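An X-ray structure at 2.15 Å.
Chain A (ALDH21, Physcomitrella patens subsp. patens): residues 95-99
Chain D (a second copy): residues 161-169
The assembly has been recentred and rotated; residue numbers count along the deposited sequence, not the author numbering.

Chain A (95-99) MGAYE
Chain D (161-169) LDISARNKG

Two copies of ALDH21 meet here through the start of a helix in chain A and a mostly irregular segment of chain D. The two stretches bury 308 Å² between them, both sides summed. A:Tyr98 and D:Asp162 account for most of it.

In chain A, A:Met95 is extended (phi/psi -59/143) and A:Gly96 (-71/153) takes the N-cap position. The helix begins at A:Ala97 (-56/-39) and runs through A:Tyr98 (-66/-28) and A:Glu99 (-73/-41) into later residues. A:Glu99 N donates to A:Gly96 O at 3.0 Å. A:Glu99, with chi1 m and chi2 t, also folds back so that its OE2 accepts from A:Gly96 N at 2.9 Å. A:Met95 has rotamer m, t, p, and its CA-to-CB bond points away from the chain D stretch.

Chain D starts with D:Leu161 (-115/-1), D:Asp162 (-85/62) and D:Ile163 (-80/-16). D:Ser164 is extended (-152/164). A short 3-10 segment follows at D:Ala165 (-55/-38) and D:Arg166 (-65/-23). D:Asn167 N donates to D:Ser164 O at 3.0 Å, and D:Lys168 N to D:Ala165 O at 3.2 Å. D:Asn167 has phi/psi -100/17, D:Lys168 -52/138. D:Gly169 closes the stretch with positive phi (75/15).

The register is set by two CA pairs: A:Ala97 CA to D:Asp162 CA at 5.9 Å, and A:Tyr98 CA to D:Ser164 CA at 5.0 Å.

D:Asp162 supplies both hydrogen-bond acceptors across the contact. Its CA-to-CB bond points sideways, but with chi1 p (57°) and chi2 -26° the carboxylate comes nearer chain A. A:Ala97 N donates to D:Asp162 OD2 at 2.9 Å, with an N-H...acceptor angle of 158°. An amide in the first turn of a helix is free for such a partner. A:Tyr98 N to D:Asp162 O is a weak bond, 3.1 Å long with an angle of 122°. The carboxylate also packs closely: A:Gly96 CA lies 3.3 Å from D:Asp162 OD2, and A:Ala97 CB 3.6 Å from D:Asp162 OD1.

A:Tyr98 is the largest contributor, with 128 Å² covered. Its CA-to-CB bond points toward chain D, with chi1 p (70°) and chi2 -85°. A:Tyr98 CB sits 3.5 Å from D:Ser164 N. The ring lies against the start of the 3-10 segment. D:Ala165 CA is 3.7 Å from the centroid of the A:Tyr98 ring and 18° off its normal, a CH-pi contact over the face. D:Ser164 O and D:Ala165 N lie over one face, while D:Asp162 O is at the edge, near the ring plane. D:Ala165 CB adds an apolar contact at 3.8 Å from A:Tyr98 CE2.

D:Lys168 is fully extended, all four chi angles t. Its CG lies 3.5 Å from A:Tyr98 OH, but the end of the side chain leads away from chain A.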

ATOM      1  N   MET A  95     -20.413  -5.928 -13.607  1.00 23.97           N
ATOM      2  CA  MET A  95     -19.784  -5.049 -14.599  1.00 23.01           C
ATOM      3  C   MET A  95     -18.249  -5.186 -14.517  1.00 26.86           C
ATOM      4  O   MET A  95     -17.684  -5.294 -13.414  1.00 24.80           O
ATOM      5  CB  MET A  95     -20.106  -3.580 -14.284  1.00 24.58           C
ATOM      6  CG  MET A  95     -21.523  -3.168 -14.604  1.00 27.95           C
ATOM      7  SD  MET A  95     -21.839  -1.497 -14.026  1.00 30.55           S
ATOM      8  CE  MET A  95     -21.161  -0.516 -15.402  1.00 25.98           C
ATOM      9  N   GLY A  96     -17.598  -5.137 -15.675  1.00 23.10           N
ATOM     10  CA  GLY A  96     -16.141  -5.102 -15.747  1.00 22.48           C
ATOM     11  C   GLY A  96     -15.678  -3.742 -15.258  1.00 25.92           C
ATOM     12  O   GLY A  96     -16.444  -2.772 -15.330  1.00 25.42           O
ATOM     13  N   ALA A  97     -14.447  -3.662 -14.712  1.00 22.10           N
ATOM     14  CA  ALA A  97     -13.876  -2.406 -14.193  1.00 20.83           C
ATOM     15  C   ALA A  97     -13.861  -1.311 -15.269  1.00 23.63           C
ATOM     16  O   ALA A  97     -14.199  -0.162 -14.974  1.00 22.34           O
ATOM     17  CB  ALA A  97     -12.471  -2.633 -13.625  1.00 21.19           C
ATOM     18  N   TYR A  98     -13.546  -1.695 -16.526  1.00 21.13           N
ATOM     19  CA  TYR A  98     -13.511  -0.804 -17.690  1.00 21.39           C
ATOM     20  C   TYR A  98     -14.919  -0.269 -18.034  1.00 25.59           C
ATOM     21  O   TYR A  98     -15.026   0.812 -18.606  1.00 25.48           O
ATOM     22  CB  TYR A  98     -12.862  -1.502 -18.923  1.00 22.52           C
ATOM     23  CG  TYR A  98     -13.725  -2.601 -19.517  1.00 24.80           C
ATOM     24  CD1 TYR A  98     -13.692  -3.896 -19.004  1.00 26.46           C
ATOM     25  CD2 TYR A  98     -14.633  -2.326 -20.538  1.00 26.33           C
ATOM     26  CE1 TYR A  98     -14.544  -4.889 -19.485  1.00 25.40           C
ATOM     27  CE2 TYR A  98     -15.486  -3.317 -21.038  1.00 27.14           C
ATOM     28  CZ  TYR A  98     -15.433  -4.598 -20.508  1.00 33.03           C
ATOM     29  OH  TYR A  98     -16.247  -5.593 -21.003  1.00 33.43           O
ATOM     30  N   GLU A  99     -15.984  -1.033 -17.711  1.00 22.83           N
ATOM     31  CA  GLU A  99     -17.371  -0.601 -17.952  1.00 22.89           C
ATOM     32  C   GLU A  99     -17.753   0.479 -16.963  1.00 25.36           C
ATOM     33  O   GLU A  99     -18.381   1.454 -17.359  1.00 26.28           O
ATOM     34  CB  GLU A  99     -18.368  -1.777 -17.882  1.00 23.68           C
ATOM     35  CG  GLU A  99     -18.195  -2.775 -19.006  1.00 29.99           C
ATOM     36  CD  GLU A  99     -19.187  -3.921 -19.017  1.00 51.60           C
ATOM     37  OE1 GLU A  99     -19.885  -4.076 -20.047  1.00 59.46           O
ATOM     38  OE2 GLU A  99     -19.282  -4.654 -18.004  1.00 34.15           O
TER
ATOM     39  N   LEU D 161      -7.423  -6.683 -13.970  1.00 23.12           N
ATOM     40  CA  LEU D 161      -6.662  -6.511 -15.213  1.00 22.63           C
ATOM     41  C   LEU D 161      -7.567  -6.127 -16.377  1.00 28.67           C
ATOM     42  O   LEU D 161      -7.082  -5.844 -17.466  1.00 30.46           O
ATOM     43  CB  LEU D 161      -5.766  -7.725 -15.521  1.00 21.45           C
ATOM     44  CG  LEU D 161      -4.513  -7.885 -14.646  1.00 24.13           C
ATOM     45  CD1 LEU D 161      -3.838  -9.214 -14.923  1.00 24.54           C
ATOM     46  CD2 LEU D 161      -3.505  -6.707 -14.854  1.00 22.35           C
ATOM     47  N   ASP D 162      -8.877  -6.022 -16.113  1.00 25.97           N
ATOM     48  CA  ASP D 162      -9.898  -5.621 -17.093  1.00 25.88           C
ATOM     49  C   ASP D 162      -9.970  -4.085 -17.140  1.00 31.44           C
ATOM     50  O   ASP D 162     -10.998  -3.467 -16.828  1.00 31.68           O
ATOM     51  CB  ASP D 162     -11.257  -6.296 -16.783  1.00 26.65           C
ATOM     52  CG  ASP D 162     -11.835  -6.052 -15.384  1.00 27.23           C
ATOM     53  OD1 ASP D 162     -11.040  -5.791 -14.434  1.00 23.44           O
ATOM     54  OD2 ASP D 162     -13.070  -6.121 -15.239  1.00 27.58           O
ATOM     55  N   ILE D 163      -8.842  -3.478 -17.531  1.00 29.27           N
ATOM     56  CA  ILE D 163      -8.650  -2.017 -17.609  1.00 29.76           C
ATOM     57  C   ILE D 163      -9.261  -1.400 -18.880  1.00 32.34           C
ATOM     58  O   ILE D 163      -9.417  -0.186 -18.949  1.00 32.22           O
ATOM     59  CB  ILE D 163      -7.157  -1.612 -17.427  1.00 32.76           C
ATOM     60  CG1 ILE D 163      -6.261  -2.224 -18.545  1.00 33.38           C
ATOM     61  CG2 ILE D 163      -6.685  -1.951 -16.010  1.00 34.07           C
ATOM     62  CD1 ILE D 163      -4.844  -1.589 -18.748  1.00 34.95           C
ATOM     63  N   SER D 164      -9.565  -2.241 -19.876  1.00 28.71           N
ATOM     64  CA  SER D 164     -10.149  -1.876 -21.171  1.00 28.86           C
ATOM     65  C   SER D 164     -10.941  -3.074 -21.670  1.00 31.02           C
ATOM     66  O   SER D 164     -10.799  -4.163 -21.108  1.00 30.08           O
ATOM     67  CB  SER D 164      -9.071  -1.422 -22.165  1.00 32.39           C
ATOM     68  OG  SER D 164      -8.119  -2.438 -22.425  1.00 37.88           O
ATOM     69  N   ALA D 165     -11.825  -2.862 -22.661  1.00 29.31           N
ATOM     70  CA  ALA D 165     -12.721  -3.885 -23.226  1.00 29.60           C
ATOM     71  C   ALA D 165     -12.013  -5.140 -23.744  1.00 35.23           C
ATOM     72  O   ALA D 165     -12.525  -6.248 -23.555  1.00 34.84           O
ATOM     73  CB  ALA D 165     -13.599  -3.272 -24.311  1.00 30.59           C
ATOM     74  N   ARG D 166     -10.829  -4.969 -24.372  1.00 33.10           N
ATOM     75  CA  ARG D 166     -10.022  -6.083 -24.893  1.00 33.33           C
ATOM     76  C   ARG D 166      -9.521  -6.996 -23.764  1.00 36.80           C
ATOM     77  O   ARG D 166      -9.268  -8.180 -24.002  1.00 37.52           O
ATOM     78  CB  ARG D 166      -8.865  -5.594 -25.799  1.00 36.71           C
ATOM     79  CG  ARG D 166      -7.993  -4.473 -25.198  1.00 54.40           C
ATOM     80  CD  ARG D 166      -6.618  -4.350 -25.841  1.00 62.28           C
ATOM     81  NE  ARG D 166      -5.621  -4.926 -24.940  1.00 76.61           N
ATOM     82  CZ  ARG D 166      -4.862  -5.987 -25.204  1.00 93.89           C
ATOM     83  NH1 ARG D 166      -4.931  -6.587 -26.387  1.00 83.38           N
ATOM     84  NH2 ARG D 166      -4.014  -6.445 -24.291  1.00 75.71           N
ATOM     85  N   ASN D 167      -9.448  -6.454 -22.521  1.00 30.71           N
ATOM     86  CA  ASN D 167      -8.983  -7.160 -21.336  1.00 28.55           C
ATOM     87  C   ASN D 167     -10.100  -7.684 -20.438  1.00 30.82           C
ATOM     88  O   ASN D 167      -9.830  -8.051 -19.303  1.00 31.41           O
ATOM     89  CB  ASN D 167      -8.020  -6.281 -20.559  1.00 25.98           C
ATOM     90  CG  ASN D 167      -6.812  -5.896 -21.352  1.00 40.45           C
ATOM     91  OD1 ASN D 167      -6.081  -6.749 -21.850  1.00 35.15           O
ATOM     92  ND2 ASN D 167      -6.590  -4.601 -21.494  1.00 27.85           N
ATOM     93  N   LYS D 168     -11.336  -7.765 -20.955  1.00 26.25           N
ATOM     94  CA  LYS D 168     -12.507  -8.289 -20.250  1.00 25.82           C
ATOM     95  C   LYS D 168     -12.226  -9.707 -19.651  1.00 30.60           C
ATOM     96  O   LYS D 168     -11.629 -10.552 -20.322  1.00 32.32           O
ATOM     97  CB  LYS D 168     -13.693  -8.357 -21.238  1.00 26.74           C
ATOM     98  CG  LYS D 168     -14.990  -8.886 -20.653  1.00 30.89           C
ATOM     99  CD  LYS D 168     -16.009  -9.241 -21.743  1.00 46.37           C
ATOM    100  CE  LYS D 168     -17.338  -9.616 -21.135  1.00 59.94           C
ATOM    101  NZ  LYS D 168     -18.258 -10.186 -22.155  1.00 80.63           N
ATOM    102  N   GLY D 169     -12.683  -9.943 -18.422  1.00 24.93           N
ATOM    103  CA  GLY D 169     -12.557 -11.229 -17.743  1.00 24.21           C
ATOM    104  C   GLY D 169     -11.173 -11.551 -17.213  1.00 27.49           C
ATOM    105  O   GLY D 169     -10.898 -12.695 -16.858  1.00 26.22           O
TER